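Inactive glucansucrase (Lactobacillus reuteri, PDB 5JBD) is an inactive member of the glucansucrases, multidomain proteins of glycosyl hydrolase family 70 built round a TIM-barrel domain, and carries a bound calcium ion. Local coordinates at residues A[34-45]-A[57-65]. Numbering follows the deposited sequence.
Sequences WENMAFAQDSSA and DWYRPYGTS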
loop_
_atom_site.group_PDB
_atom_site.type_symbol
_atom_site.label_atom_id
_atom_site.label_comp_id
_atom_site.label_asym_id
_atom_site.label_seq_id
_atom_site.Cartn_x
_atom_site.Cartn_y
_atom_site.Cartn_z
ATOM N N TRP A 34 -24.986 -32.891 -34.700
ATOM C CA TRP A 34 -25.406 -31.477 -34.812
ATOM C C TRP A 34 -25.872 -30.861 -33.481
ATOM O O TRP A 34 -25.821 -29.643 -33.320
ATOM C CB TRP A 34 -26.499 -31.296 -35.881
ATOM C CG TRP A 34 -27.799 -31.918 -35.537
ATOM C CD1 TRP A 34 -28.225 -33.161 -35.886
ATOM C CD2 TRP A 34 -28.856 -31.327 -34.768
ATOM N NE1 TRP A 34 -29.478 -33.386 -35.381
ATOM C CE2 TRP A 34 -29.890 -32.278 -34.689
ATOM C CE3 TRP A 34 -29.026 -30.086 -34.132
ATOM C CZ2 TRP A 34 -31.086 -32.036 -34.001
ATOM C CZ3 TRP A 34 -30.227 -29.843 -33.437
ATOM C CH2 TRP A 34 -31.236 -30.817 -33.387
ATOM N N GLU A 35 -26.316 -31.706 -32.551
ATOM C CA GLU A 35 -26.754 -31.269 -31.219
ATOM C C GLU A 35 -25.609 -30.701 -30.354
ATOM O O GLU A 35 -25.861 -30.085 -29.316
ATOM C CB GLU A 35 -27.499 -32.408 -30.491
ATOM C CG GLU A 35 -28.754 -32.880 -31.233
ATOM C CD GLU A 35 -29.552 -33.940 -30.499
ATOM O OE1 GLU A 35 -29.905 -33.716 -29.325
ATOM O OE2 GLU A 35 -29.856 -34.981 -31.113
ATOM N N ASN A 36 -24.361 -30.868 -30.793
ATOM C CA ASN A 36 -23.225 -30.103 -30.227
ATOM C C ASN A 36 -23.358 -28.583 -30.393
ATOM O O ASN A 36 -22.703 -27.823 -29.685
ATOM C CB ASN A 36 -21.909 -30.538 -30.869
ATOM C CG ASN A 36 -21.572 -31.996 -30.616
ATOM O OD1 ASN A 36 -22.208 -32.681 -29.825
ATOM N ND2 ASN A 36 -20.560 -32.476 -31.312
ATOM N N MET A 37 -24.172 -28.128 -31.346
ATOM C CA MET A 37 -24.405 -26.689 -31.539
ATOM C C MET A 37 -24.961 -26.029 -30.281
ATOM O O MET A 37 -25.657 -26.681 -29.486
ATOM C CB MET A 37 -25.365 -26.435 -32.722
ATOM C CG MET A 37 -26.830 -26.742 -32.448
ATOM S SD MET A 37 -27.906 -26.423 -33.872
ATOM C CE MET A 37 -28.107 -24.649 -33.706
ATOM N N ALA A 38 -24.674 -24.739 -30.114
ATOM C CA ALA A 38 -25.237 -23.974 -29.006
ATOM C C ALA A 38 -26.747 -24.075 -29.032
ATOM O O ALA A 38 -27.351 -24.111 -30.112
ATOM C CB ALA A 38 -24.803 -22.509 -29.061
ATOM N N PHE A 39 -27.360 -24.169 -27.855
ATOM C CA PHE A 39 -28.822 -24.265 -27.764
ATOM C C PHE A 39 -29.467 -23.002 -28.352
ATOM O O PHE A 39 -30.482 -23.083 -29.025
ATOM C CB PHE A 39 -29.270 -24.482 -26.311
ATOM C CG PHE A 39 -30.760 -24.423 -26.116
ATOM C CD1 PHE A 39 -31.557 -25.508 -26.448
ATOM C CD2 PHE A 39 -31.368 -23.278 -25.599
ATOM C CE1 PHE A 39 -32.935 -25.458 -26.272
ATOM C CE2 PHE A 39 -32.738 -23.219 -25.427
ATOM C CZ PHE A 39 -33.523 -24.313 -25.755
ATOM N N ALA A 40 -28.861 -21.855 -28.072
ATOM C CA ALA A 40 -29.306 -20.552 -28.572
ATOM C C ALA A 40 -28.098 -19.628 -28.711
ATOM O O ALA A 40 -27.107 -19.785 -27.996
ATOM C CB ALA A 40 -30.335 -19.940 -27.629
ATOM N N GLN A 41 -28.184 -18.659 -29.616
ATOM C CA GLN A 41 -27.100 -17.711 -29.832
ATOM C C GLN A 41 -27.298 -16.434 -29.013
ATOM O O GLN A 41 -27.449 -15.332 -29.549
ATOM C CB GLN A 41 -26.951 -17.402 -31.320
ATOM C CG GLN A 41 -26.626 -18.627 -32.162
ATOM C CD GLN A 41 -25.979 -18.267 -33.492
ATOM O OE1 GLN A 41 -26.143 -17.148 -33.999
ATOM N NE2 GLN A 41 -25.224 -19.211 -34.057
ATOM N N ASP A 42 -27.251 -16.588 -27.696
ATOM C CA ASP A 42 -27.311 -15.449 -26.767
ATOM C C ASP A 42 -26.767 -15.870 -25.397
ATOM O O ASP A 42 -26.384 -17.024 -25.198
ATOM C CB ASP A 42 -28.751 -14.897 -26.672
ATOM C CG ASP A 42 -29.766 -15.945 -26.210
ATOM O OD1 ASP A 42 -29.512 -16.635 -25.209
ATOM O OD2 ASP A 42 -30.838 -16.060 -26.837
ATOM N N SER A 43 -26.765 -14.939 -24.454
ATOM C CA SER A 43 -26.206 -15.181 -23.124
ATOM C C SER A 43 -26.936 -16.231 -22.291
ATOM O O SER A 43 -26.363 -16.756 -21.331
ATOM C CB SER A 43 -26.110 -13.862 -22.356
ATOM O OG SER A 43 -25.248 -12.969 -23.045
ATOM N N SER A 44 -28.178 -16.558 -22.659
ATOM C CA SER A 44 -28.910 -17.630 -21.986
ATOM C C SER A 44 -28.314 -19.019 -22.239
ATOM O O SER A 44 -28.610 -19.949 -21.483
ATOM C CB SER A 44 -30.400 -17.627 -22.378
ATOM O OG SER A 44 -30.606 -18.189 -23.667
ATOM N N ALA A 45 -27.532 -19.181 -23.311
ATOM C CA ALA A 45 -26.873 -20.465 -23.596
ATOM C C ALA A 45 -25.356 -20.415 -23.845
ATOM O O ALA A 45 -24.737 -21.472 -23.991
ATOM C CB ALA A 45 -27.563 -21.141 -24.763
ATOM N N ASP A 57 -14.631 -20.825 -20.266
ATOM C CA ASP A 57 -16.060 -20.662 -20.008
ATOM C C ASP A 57 -16.858 -21.867 -20.513
ATOM O O ASP A 57 -16.320 -22.790 -21.115
ATOM C CB ASP A 57 -16.587 -19.342 -20.617
ATOM C CG ASP A 57 -16.460 -18.153 -19.670
ATOM O OD1 ASP A 57 -16.059 -18.322 -18.494
ATOM O OD2 ASP A 57 -16.730 -17.026 -20.123
ATOM N N TRP A 58 -18.152 -21.836 -20.220
ATOM C CA TRP A 58 -19.051 -22.907 -20.496
ATOM C C TRP A 58 -20.199 -22.426 -21.391
ATOM O O TRP A 58 -20.464 -21.218 -21.516
ATOM C CB TRP A 58 -19.595 -23.440 -19.168
ATOM C CG TRP A 58 -18.574 -24.109 -18.278
ATOM C CD1 TRP A 58 -17.362 -23.598 -17.837
ATOM C CD2 TRP A 58 -18.696 -25.390 -17.672
ATOM N NE1 TRP A 58 -16.727 -24.503 -17.035
ATOM C CE2 TRP A 58 -17.522 -25.607 -16.909
ATOM C CE3 TRP A 58 -19.677 -26.383 -17.701
ATOM C CZ2 TRP A 58 -17.315 -26.764 -16.192
ATOM C CZ3 TRP A 58 -19.472 -27.537 -16.987
ATOM C CH2 TRP A 58 -18.289 -27.721 -16.240
ATOM N N TYR A 59 -20.877 -23.392 -22.011
ATOM C CA TYR A 59 -22.087 -23.135 -22.813
ATOM C C TYR A 59 -23.078 -24.286 -22.684
ATOM O O TYR A 59 -22.756 -25.349 -22.133
ATOM C CB TYR A 59 -21.722 -22.885 -24.279
ATOM C CG TYR A 59 -21.562 -24.137 -25.124
ATOM C CD1 TYR A 59 -20.630 -25.110 -24.802
ATOM C CD2 TYR A 59 -22.353 -24.345 -26.268
ATOM C CE1 TYR A 59 -20.495 -26.251 -25.574
ATOM C CE2 TYR A 59 -22.198 -25.471 -27.049
ATOM C CZ TYR A 59 -21.268 -26.426 -26.690
ATOM O OH TYR A 59 -21.099 -27.560 -27.454
ATOM N N ARG A 60 -24.290 -24.060 -23.181
ATOM C CA ARG A 60 -25.329 -25.085 -23.194
ATOM C C ARG A 60 -25.464 -25.616 -24.612
ATOM O O ARG A 60 -25.992 -24.907 -25.476
ATOM C CB ARG A 60 -26.660 -24.497 -22.726
ATOM C CG ARG A 60 -27.801 -25.509 -22.691
ATOM C CD ARG A 60 -29.131 -24.846 -22.395
ATOM N NE ARG A 60 -30.254 -25.755 -22.624
ATOM C CZ ARG A 60 -31.535 -25.412 -22.498
ATOM N NH1 ARG A 60 -31.883 -24.163 -22.153
ATOM N NH2 ARG A 60 -32.484 -26.319 -22.734
ATOM N N PRO A 61 -24.985 -26.852 -24.873
ATOM C CA PRO A 61 -25.262 -27.434 -26.199
ATOM C C PRO A 61 -26.725 -27.809 -26.309
ATOM O O PRO A 61 -27.416 -27.889 -25.285
ATOM C CB PRO A 61 -24.394 -28.699 -26.226
ATOM C CG PRO A 61 -24.255 -29.087 -24.789
ATOM C CD PRO A 61 -24.244 -27.795 -24.011
ATOM N N TYR A 62 -27.202 -28.027 -27.533
ATOM C CA TYR A 62 -28.591 -28.463 -27.733
ATOM C C TYR A 62 -28.819 -29.834 -27.086
ATOM O O TYR A 62 -29.813 -30.039 -26.394
ATOM C CB TYR A 62 -28.952 -28.463 -29.225
ATOM C CG TYR A 62 -30.398 -28.849 -29.514
ATOM C CD1 TYR A 62 -30.748 -30.180 -29.686
ATOM C CD2 TYR A 62 -31.412 -27.884 -29.618
ATOM C CE1 TYR A 62 -32.054 -30.559 -29.957
ATOM C CE2 TYR A 62 -32.731 -28.256 -29.891
ATOM C CZ TYR A 62 -33.043 -29.597 -30.057
ATOM O OH TYR A 62 -34.330 -30.022 -30.328
ATOM N N GLY A 63 -27.898 -30.766 -27.307
ATOM C CA GLY A 63 -27.979 -32.092 -26.691
ATOM C C GLY A 63 -26.616 -32.716 -26.452
ATOM O O GLY A 63 -25.602 -32.157 -26.865
ATOM N N THR A 64 -26.618 -33.873 -25.784
ATOM C CA THR A 64 -25.414 -34.637 -25.466
ATOM C C THR A 64 -25.664 -36.144 -25.574
ATOM O O THR A 64 -26.813 -36.604 -25.603
ATOM C CB THR A 64 -24.906 -34.343 -24.031
ATOM O OG1 THR A 64 -25.844 -34.848 -23.073
ATOM C CG2 THR A 64 -24.709 -32.884 -23.809
ATOM N N SER A 65 -24.580 -36.911 -25.644
ATOM C CA SER A 65 -24.668 -38.363 -25.793
ATOM C C SER A 65 -23.524 -39.075 -25.092
ATOM O O SER A 65 -22.397 -38.595 -25.089
ATOM C CB SER A 65 -24.654 -38.751 -27.277
ATOM O OG SER A 65 -24.722 -40.157 -27.453
HETATM O O HOH W 1 -22.838 -32.137 -27.285
#
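Tyr62, Phe39 and Arg60 bury the most surface where the loop 34-45 meets the short strands 58-59 and 63-64, which pair with 80-81 and 72-73. The contact lies near the modelled chain ends, its centre about 45 Å from that of the chain. The Arg60 guanidinium lies flat on one face of the Phe39 ring, CZ 3.6 Å from the ring centroid and the planes 8° apart: a cation-pi stack. Both side chains leave with CG anti to the backbone N (chi1 173° for Phe39), which lets them run side by side. Thr74 OG1 accepts from Arg60 NE and helps fix the guanidinium's rotation. The Trp34 and Tyr62 rings meet obliquely at 39°, Trp34 CH2 over one tyrosine face, 3.5 Å from CE1. Glu35 OE1 lies at the Tyr62 edge, while OE2 accepts from Gly32 N. Four backbone bonds join the segments: Gly63 N to Glu35 O (2.9 Å), Arg60 N to Ala45 O, and Phe39 N to Arg60 O and Tyr62 N to Met37 O, which flank Ala38 and Pro61, an antiparallel non-hydrogen-bonded pair. Deeper in, Tyr59 OH donates to Asn36 O (2.8 Å) in the carbonyl plane, and a water joins Asn36 OD1 to Gly63 O. Uncharged backbone bonds thus mainly hold the contact, and Phe39's electron-rich face probably helps stabilise the Arg60 charge.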